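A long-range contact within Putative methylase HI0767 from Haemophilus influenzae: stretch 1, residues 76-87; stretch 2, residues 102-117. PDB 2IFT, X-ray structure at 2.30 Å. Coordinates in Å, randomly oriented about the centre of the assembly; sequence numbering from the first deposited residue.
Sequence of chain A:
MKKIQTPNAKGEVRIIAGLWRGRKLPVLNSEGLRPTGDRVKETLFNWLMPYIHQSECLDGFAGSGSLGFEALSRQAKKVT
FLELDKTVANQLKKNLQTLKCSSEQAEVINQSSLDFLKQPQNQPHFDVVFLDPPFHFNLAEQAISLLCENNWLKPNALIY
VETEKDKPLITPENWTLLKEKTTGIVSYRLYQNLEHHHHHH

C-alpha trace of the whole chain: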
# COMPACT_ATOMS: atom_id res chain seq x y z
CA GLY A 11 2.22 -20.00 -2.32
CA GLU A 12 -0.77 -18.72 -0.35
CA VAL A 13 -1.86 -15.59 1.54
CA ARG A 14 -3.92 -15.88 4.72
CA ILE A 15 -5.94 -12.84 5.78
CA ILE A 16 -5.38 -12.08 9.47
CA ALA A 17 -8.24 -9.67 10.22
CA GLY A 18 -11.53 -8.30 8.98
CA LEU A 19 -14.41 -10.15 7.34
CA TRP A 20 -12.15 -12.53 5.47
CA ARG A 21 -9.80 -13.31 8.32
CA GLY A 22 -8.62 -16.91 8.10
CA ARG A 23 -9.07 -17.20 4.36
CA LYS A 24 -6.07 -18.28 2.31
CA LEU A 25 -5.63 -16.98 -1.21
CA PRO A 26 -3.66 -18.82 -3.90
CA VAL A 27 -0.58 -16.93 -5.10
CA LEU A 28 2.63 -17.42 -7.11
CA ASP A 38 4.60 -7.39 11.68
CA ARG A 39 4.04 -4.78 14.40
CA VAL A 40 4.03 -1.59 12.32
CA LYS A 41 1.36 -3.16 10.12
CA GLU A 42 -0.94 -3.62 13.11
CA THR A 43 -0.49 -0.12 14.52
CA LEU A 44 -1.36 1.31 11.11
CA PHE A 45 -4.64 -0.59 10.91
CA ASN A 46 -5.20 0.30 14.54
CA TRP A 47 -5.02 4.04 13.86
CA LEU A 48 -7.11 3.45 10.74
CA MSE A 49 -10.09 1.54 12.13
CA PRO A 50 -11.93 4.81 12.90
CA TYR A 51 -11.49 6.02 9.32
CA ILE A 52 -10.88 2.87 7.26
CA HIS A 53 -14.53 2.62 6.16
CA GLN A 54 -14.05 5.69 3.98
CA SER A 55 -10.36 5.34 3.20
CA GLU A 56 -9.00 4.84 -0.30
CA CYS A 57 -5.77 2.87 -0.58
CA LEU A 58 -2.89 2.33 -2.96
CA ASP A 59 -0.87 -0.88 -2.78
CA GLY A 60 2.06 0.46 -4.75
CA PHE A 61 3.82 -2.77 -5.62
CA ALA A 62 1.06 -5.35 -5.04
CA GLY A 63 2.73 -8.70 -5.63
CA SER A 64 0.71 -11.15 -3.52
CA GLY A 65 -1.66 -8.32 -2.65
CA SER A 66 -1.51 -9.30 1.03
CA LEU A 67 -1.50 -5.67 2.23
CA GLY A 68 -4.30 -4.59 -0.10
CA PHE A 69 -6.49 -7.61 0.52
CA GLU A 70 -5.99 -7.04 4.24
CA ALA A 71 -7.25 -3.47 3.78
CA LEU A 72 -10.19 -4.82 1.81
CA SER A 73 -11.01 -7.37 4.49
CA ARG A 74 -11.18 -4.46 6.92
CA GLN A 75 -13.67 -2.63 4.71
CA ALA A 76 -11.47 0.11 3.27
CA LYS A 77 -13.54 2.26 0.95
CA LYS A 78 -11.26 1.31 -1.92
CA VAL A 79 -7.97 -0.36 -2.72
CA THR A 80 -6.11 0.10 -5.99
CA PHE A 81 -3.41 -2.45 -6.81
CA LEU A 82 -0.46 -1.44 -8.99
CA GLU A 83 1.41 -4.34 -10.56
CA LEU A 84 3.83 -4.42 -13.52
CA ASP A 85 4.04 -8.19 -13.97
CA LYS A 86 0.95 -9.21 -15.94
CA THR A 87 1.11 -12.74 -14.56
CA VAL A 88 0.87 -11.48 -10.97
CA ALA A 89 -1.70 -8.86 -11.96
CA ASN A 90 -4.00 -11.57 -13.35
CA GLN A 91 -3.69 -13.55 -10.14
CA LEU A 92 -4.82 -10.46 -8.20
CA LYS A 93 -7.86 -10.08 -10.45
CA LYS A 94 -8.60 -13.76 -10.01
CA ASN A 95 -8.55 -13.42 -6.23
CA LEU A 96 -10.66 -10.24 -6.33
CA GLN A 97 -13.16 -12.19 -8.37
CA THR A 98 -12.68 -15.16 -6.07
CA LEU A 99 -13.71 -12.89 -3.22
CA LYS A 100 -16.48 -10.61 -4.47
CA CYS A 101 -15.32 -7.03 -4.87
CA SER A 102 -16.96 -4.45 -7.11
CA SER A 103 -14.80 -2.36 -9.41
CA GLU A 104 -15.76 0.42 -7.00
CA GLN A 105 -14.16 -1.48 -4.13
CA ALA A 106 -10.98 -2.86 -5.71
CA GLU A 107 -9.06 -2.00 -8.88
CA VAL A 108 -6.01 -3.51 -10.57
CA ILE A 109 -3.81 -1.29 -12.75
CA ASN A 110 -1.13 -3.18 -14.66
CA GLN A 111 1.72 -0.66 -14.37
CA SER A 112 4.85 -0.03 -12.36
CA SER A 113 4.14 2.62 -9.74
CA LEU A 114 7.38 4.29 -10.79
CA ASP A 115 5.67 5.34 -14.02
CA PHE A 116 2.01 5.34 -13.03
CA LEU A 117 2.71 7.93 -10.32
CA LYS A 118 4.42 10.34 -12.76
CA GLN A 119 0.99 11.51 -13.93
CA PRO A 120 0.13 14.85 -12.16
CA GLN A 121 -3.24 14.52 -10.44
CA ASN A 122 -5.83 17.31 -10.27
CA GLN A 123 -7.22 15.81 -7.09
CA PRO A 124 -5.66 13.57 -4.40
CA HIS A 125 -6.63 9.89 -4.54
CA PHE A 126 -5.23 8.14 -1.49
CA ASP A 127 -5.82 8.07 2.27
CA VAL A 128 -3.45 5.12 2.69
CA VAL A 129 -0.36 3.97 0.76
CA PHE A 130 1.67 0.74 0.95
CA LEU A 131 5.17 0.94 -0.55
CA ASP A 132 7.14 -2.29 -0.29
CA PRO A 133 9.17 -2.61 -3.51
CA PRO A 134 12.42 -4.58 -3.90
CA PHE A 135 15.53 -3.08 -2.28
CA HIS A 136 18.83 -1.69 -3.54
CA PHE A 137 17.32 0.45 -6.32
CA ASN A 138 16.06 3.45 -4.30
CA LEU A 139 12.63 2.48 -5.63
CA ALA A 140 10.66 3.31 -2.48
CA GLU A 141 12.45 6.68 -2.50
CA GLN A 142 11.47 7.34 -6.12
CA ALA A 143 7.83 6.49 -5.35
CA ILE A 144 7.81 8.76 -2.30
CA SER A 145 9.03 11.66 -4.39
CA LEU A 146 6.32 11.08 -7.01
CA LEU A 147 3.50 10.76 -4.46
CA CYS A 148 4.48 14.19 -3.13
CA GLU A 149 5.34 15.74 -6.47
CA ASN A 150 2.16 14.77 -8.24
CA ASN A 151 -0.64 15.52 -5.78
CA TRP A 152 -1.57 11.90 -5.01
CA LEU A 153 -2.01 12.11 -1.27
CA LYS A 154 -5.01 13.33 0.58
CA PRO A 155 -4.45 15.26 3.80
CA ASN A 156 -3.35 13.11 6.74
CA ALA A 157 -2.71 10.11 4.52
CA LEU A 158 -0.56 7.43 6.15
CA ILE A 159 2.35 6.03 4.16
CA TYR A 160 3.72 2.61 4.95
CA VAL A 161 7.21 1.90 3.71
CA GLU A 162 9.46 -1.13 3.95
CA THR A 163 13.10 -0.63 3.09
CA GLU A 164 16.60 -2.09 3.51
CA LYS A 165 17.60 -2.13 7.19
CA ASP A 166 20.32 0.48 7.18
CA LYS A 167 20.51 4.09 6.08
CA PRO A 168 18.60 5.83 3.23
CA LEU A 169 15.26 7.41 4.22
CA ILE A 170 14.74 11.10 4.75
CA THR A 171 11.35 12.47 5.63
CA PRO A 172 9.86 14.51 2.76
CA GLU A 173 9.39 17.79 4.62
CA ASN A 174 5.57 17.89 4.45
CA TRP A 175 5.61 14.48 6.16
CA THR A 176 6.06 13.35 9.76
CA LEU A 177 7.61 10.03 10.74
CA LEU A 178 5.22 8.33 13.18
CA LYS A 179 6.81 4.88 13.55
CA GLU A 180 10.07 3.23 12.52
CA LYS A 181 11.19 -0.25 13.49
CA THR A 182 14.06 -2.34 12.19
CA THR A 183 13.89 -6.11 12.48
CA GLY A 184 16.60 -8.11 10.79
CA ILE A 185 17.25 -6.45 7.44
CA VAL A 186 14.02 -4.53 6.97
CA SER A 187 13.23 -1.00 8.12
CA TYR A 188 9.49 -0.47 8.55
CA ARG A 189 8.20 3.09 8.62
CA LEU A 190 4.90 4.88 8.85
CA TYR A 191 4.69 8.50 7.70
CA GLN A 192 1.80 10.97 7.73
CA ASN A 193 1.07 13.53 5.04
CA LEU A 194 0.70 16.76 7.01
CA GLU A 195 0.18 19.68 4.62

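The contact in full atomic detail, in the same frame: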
# COMPACT_ATOMS: atom_id res chain seq x y z
N ALA A 76 -12.00 -1.18 3.70
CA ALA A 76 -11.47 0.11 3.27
C ALA A 76 -12.46 0.54 2.20
O ALA A 76 -13.11 -0.31 1.59
CB ALA A 76 -10.09 -0.07 2.67
N LYS A 77 -12.61 1.83 1.98
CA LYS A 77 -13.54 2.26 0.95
C LYS A 77 -13.09 1.71 -0.40
O LYS A 77 -13.89 1.21 -1.18
CB LYS A 77 -13.63 3.78 0.88
CG LYS A 77 -14.67 4.23 -0.13
CD LYS A 77 -14.80 5.74 -0.21
CE LYS A 77 -15.86 6.11 -1.24
NZ LYS A 77 -16.01 7.59 -1.37
N LYS A 78 -11.79 1.81 -0.66
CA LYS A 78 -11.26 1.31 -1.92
C LYS A 78 -9.77 1.03 -1.88
O LYS A 78 -9.00 1.72 -1.20
CB LYS A 78 -11.54 2.31 -3.05
CG LYS A 78 -11.27 1.73 -4.44
CD LYS A 78 -11.50 2.74 -5.55
CE LYS A 78 -11.34 2.10 -6.92
NZ LYS A 78 -11.45 3.10 -8.03
N VAL A 79 -9.37 0.00 -2.61
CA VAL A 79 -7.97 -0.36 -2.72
C VAL A 79 -7.65 -0.49 -4.21
O VAL A 79 -8.40 -1.11 -4.96
CB VAL A 79 -7.66 -1.70 -2.04
CG1 VAL A 79 -6.20 -2.05 -2.23
CG2 VAL A 79 -7.99 -1.61 -0.56
N THR A 80 -6.57 0.15 -4.62
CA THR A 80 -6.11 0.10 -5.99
C THR A 80 -4.78 -0.63 -5.93
O THR A 80 -3.91 -0.29 -5.12
CB THR A 80 -5.89 1.51 -6.54
OG1 THR A 80 -7.13 2.22 -6.50
CG2 THR A 80 -5.39 1.45 -7.98
N PHE A 81 -4.64 -1.66 -6.76
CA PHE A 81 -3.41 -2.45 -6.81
C PHE A 81 -2.61 -2.13 -8.06
O PHE A 81 -3.13 -2.21 -9.17
CB PHE A 81 -3.73 -3.95 -6.83
CG PHE A 81 -4.60 -4.43 -5.69
CD1 PHE A 81 -5.97 -4.16 -5.68
CD2 PHE A 81 -4.05 -5.18 -4.66
CE1 PHE A 81 -6.79 -4.66 -4.66
CE2 PHE A 81 -4.86 -5.68 -3.63
CZ PHE A 81 -6.23 -5.42 -3.64
N LEU A 82 -1.35 -1.74 -7.88
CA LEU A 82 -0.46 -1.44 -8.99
C LEU A 82 0.52 -2.60 -9.14
O LEU A 82 1.23 -2.97 -8.19
CB LEU A 82 0.31 -0.14 -8.74
CG LEU A 82 -0.29 1.09 -9.42
CD1 LEU A 82 -0.17 0.95 -10.94
CD2 LEU A 82 -1.75 1.24 -9.02
N GLU A 83 0.54 -3.20 -10.32
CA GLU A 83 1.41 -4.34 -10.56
C GLU A 83 1.88 -4.41 -12.01
O GLU A 83 1.06 -4.50 -12.92
CB GLU A 83 0.67 -5.63 -10.18
CG GLU A 83 1.47 -6.90 -10.36
CD GLU A 83 2.83 -6.81 -9.71
OE1 GLU A 83 2.90 -6.60 -8.47
OE2 GLU A 83 3.84 -6.96 -10.44
N LEU A 84 3.20 -4.38 -12.20
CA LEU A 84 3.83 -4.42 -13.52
C LEU A 84 3.73 -5.78 -14.20
O LEU A 84 3.37 -5.88 -15.37
CB LEU A 84 5.31 -4.06 -13.40
CG LEU A 84 6.00 -3.42 -14.62
CD1 LEU A 84 7.49 -3.71 -14.56
CD2 LEU A 84 5.42 -3.94 -15.91
N ASP A 85 4.07 -6.83 -13.45
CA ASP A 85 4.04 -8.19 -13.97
C ASP A 85 2.60 -8.61 -14.25
O ASP A 85 1.80 -8.74 -13.33
CB ASP A 85 4.67 -9.14 -12.96
CG ASP A 85 4.91 -10.51 -13.54
OD1 ASP A 85 4.01 -11.03 -14.22
OD2 ASP A 85 6.00 -11.06 -13.32
N LYS A 86 2.29 -8.83 -15.53
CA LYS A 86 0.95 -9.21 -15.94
C LYS A 86 0.51 -10.53 -15.32
O LYS A 86 -0.66 -10.71 -14.99
CB LYS A 86 0.87 -9.28 -17.45
N THR A 87 1.45 -11.45 -15.14
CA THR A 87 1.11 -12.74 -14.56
C THR A 87 0.62 -12.59 -13.11
O THR A 87 -0.32 -13.26 -12.69
CB THR A 87 2.30 -13.70 -14.58
OG1 THR A 87 2.73 -13.87 -15.94
CG2 THR A 87 1.92 -15.05 -14.01
N SER A 102 -16.52 -5.25 -5.97
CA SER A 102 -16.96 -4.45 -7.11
C SER A 102 -15.76 -3.68 -7.64
O SER A 102 -14.72 -3.59 -6.97
CB SER A 102 -18.05 -3.49 -6.68
N SER A 103 -15.89 -3.12 -8.83
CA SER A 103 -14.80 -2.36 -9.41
C SER A 103 -14.73 -1.03 -8.66
O SER A 103 -13.81 -0.23 -8.87
CB SER A 103 -15.05 -2.13 -10.90
N GLU A 104 -15.71 -0.81 -7.79
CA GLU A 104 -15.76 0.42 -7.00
C GLU A 104 -15.16 0.15 -5.63
O GLU A 104 -15.07 1.05 -4.80
CB GLU A 104 -17.20 0.89 -6.87
N GLN A 105 -14.77 -1.09 -5.40
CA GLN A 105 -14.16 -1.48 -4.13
C GLN A 105 -12.68 -1.80 -4.33
O GLN A 105 -11.84 -1.43 -3.51
CB GLN A 105 -14.90 -2.68 -3.54
N ALA A 106 -12.36 -2.49 -5.42
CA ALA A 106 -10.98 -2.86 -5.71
C ALA A 106 -10.67 -2.69 -7.20
O ALA A 106 -11.49 -3.01 -8.05
CB ALA A 106 -10.71 -4.29 -5.29
N GLU A 107 -9.47 -2.20 -7.50
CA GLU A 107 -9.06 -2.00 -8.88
C GLU A 107 -7.61 -2.42 -9.10
O GLU A 107 -6.75 -2.16 -8.27
CB GLU A 107 -9.23 -0.53 -9.27
CG GLU A 107 -8.61 -0.18 -10.60
CD GLU A 107 -8.86 1.25 -11.00
OE1 GLU A 107 -8.86 2.14 -10.12
OE2 GLU A 107 -9.05 1.49 -12.21
N VAL A 108 -7.35 -3.06 -10.23
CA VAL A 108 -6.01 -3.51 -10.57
C VAL A 108 -5.50 -2.76 -11.80
O VAL A 108 -6.11 -2.84 -12.87
CB VAL A 108 -5.98 -5.04 -10.88
CG1 VAL A 108 -4.56 -5.48 -11.26
CG2 VAL A 108 -6.46 -5.83 -9.66
N ILE A 109 -4.41 -2.03 -11.64
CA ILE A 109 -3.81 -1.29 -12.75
C ILE A 109 -2.47 -1.94 -13.04
O ILE A 109 -1.58 -1.94 -12.19
CB ILE A 109 -3.60 0.19 -12.38
CG1 ILE A 109 -4.95 0.86 -12.12
CG2 ILE A 109 -2.86 0.91 -13.52
CD1 ILE A 109 -4.86 2.32 -11.75
N ASN A 110 -2.35 -2.50 -14.24
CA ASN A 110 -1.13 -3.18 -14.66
C ASN A 110 -0.04 -2.20 -15.11
O ASN A 110 0.19 -1.99 -16.30
CB ASN A 110 -1.47 -4.18 -15.79
CG ASN A 110 -0.25 -4.96 -16.27
OD1 ASN A 110 0.53 -5.47 -15.47
ND2 ASN A 110 -0.11 -5.08 -17.58
N GLN A 111 0.63 -1.60 -14.13
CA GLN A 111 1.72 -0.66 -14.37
C GLN A 111 2.65 -0.65 -13.18
O GLN A 111 2.29 -1.04 -12.06
CB GLN A 111 1.20 0.77 -14.51
CG GLN A 111 0.55 1.14 -15.82
CD GLN A 111 0.10 2.59 -15.81
OE1 GLN A 111 0.89 3.49 -15.50
NE2 GLN A 111 -1.16 2.82 -16.16
N SER A 112 3.87 -0.18 -13.43
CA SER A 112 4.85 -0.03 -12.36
C SER A 112 4.45 1.29 -11.73
O SER A 112 4.11 2.24 -12.44
CB SER A 112 6.25 0.12 -12.94
OG SER A 112 7.11 0.68 -11.96
N SER A 113 4.49 1.37 -10.41
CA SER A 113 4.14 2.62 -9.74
C SER A 113 5.14 3.71 -10.08
O SER A 113 4.83 4.90 -10.01
CB SER A 113 4.09 2.42 -8.23
OG SER A 113 2.79 2.01 -7.83
N LEU A 114 6.35 3.31 -10.45
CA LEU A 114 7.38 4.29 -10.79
C LEU A 114 6.95 5.14 -11.98
O LEU A 114 7.37 6.29 -12.11
CB LEU A 114 8.70 3.58 -11.09
CG LEU A 114 9.27 2.84 -9.87
CD1 LEU A 114 10.53 2.08 -10.24
CD2 LEU A 114 9.55 3.84 -8.75
N ASP A 115 6.12 4.58 -12.86
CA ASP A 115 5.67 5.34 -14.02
C ASP A 115 4.25 5.82 -13.85
O ASP A 115 3.92 6.94 -14.23
CB ASP A 115 5.81 4.52 -15.32
CG ASP A 115 7.26 4.40 -15.78
OD1 ASP A 115 7.99 5.41 -15.72
OD2 ASP A 115 7.67 3.30 -16.21
N PHE A 116 3.40 4.98 -13.26
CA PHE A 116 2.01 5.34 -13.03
C PHE A 116 1.90 6.64 -12.23
O PHE A 116 1.09 7.51 -12.56
CB PHE A 116 1.30 4.21 -12.27
CG PHE A 116 -0.04 4.60 -11.68
CD1 PHE A 116 -0.17 4.86 -10.32
CD2 PHE A 116 -1.18 4.64 -12.47
CE1 PHE A 116 -1.42 5.17 -9.75
CE2 PHE A 116 -2.44 4.95 -11.92
CZ PHE A 116 -2.55 5.20 -10.56
N LEU A 117 2.71 6.76 -11.19
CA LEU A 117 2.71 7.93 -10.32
C LEU A 117 3.32 9.20 -10.91
O LEU A 117 3.31 10.24 -10.26
CB LEU A 117 3.42 7.60 -8.99
CG LEU A 117 2.81 6.51 -8.09
CD1 LEU A 117 3.72 6.28 -6.90
CD2 LEU A 117 1.42 6.93 -7.61

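The two stretches meet as neighbouring parallel strands, 78-82 and 106-109, whose axes cross at -16° and approach to 4.6 Å. The register follows from an alternating ladder of hydrogen bonds: Val79 N to Gln105 O (3.0 Å), Glu107 N to Val79 O (3.0 Å), Phe81 N to Glu107 O (2.6 Å), Ile109 N to Phe81 O (2.8 Å) and Glu83 N to Ile109 O (3.1 Å), with N-H...O angles of 153-173°. Odd-numbered residues of the first strand thus bond to both neighbours of their opposite number, as parallel pairing requires, and side chains of paired residues emerge on the same face.

On the face bearing Val79, Phe81, Ala106 and Val108, the Phe81 ring lies beside the Ala106 methyl. With chi1 at -55°, the ring presents its edge to the methyl, Phe81 CE1 lying 4.0 Å from Ala106 CB, while Val108 CG2 approaches Phe81 CD1 obliquely at 4.3 Å.

The other face is built around Leu82, which has the largest area covered by the opposing stretch, 109 Å². Leu82 CD1 is the bump: it lies 3.7 Å from Ile109 CG2, 3.8 Å from Gln111 CB and 3.7 Å from Phe116 CG. The last approach is over the ring face, with Leu82 CD1 4.1 Å from the Phe116 centroid and 26° off the normal, a CH-pi contact. The hollow is therefore composite, its walls drawn from strand, loop and helix. Leu82 chi1, -98°, falls between the usual wells. Back along this face, toward the start of the strand, Thr80 CG2 meets Ile109 CD1 at 3.9 Å.

At the strand's start, the Lys78 side chain, t at all four chi angles, reaches across to Glu107, making a salt bridge whose hydrogen bond, Lys78 NZ to Glu107 OE1 at 3.5 Å, is weak. Beyond the ladder, Leu84 CG packs 3.9 Å from Ser112 CB.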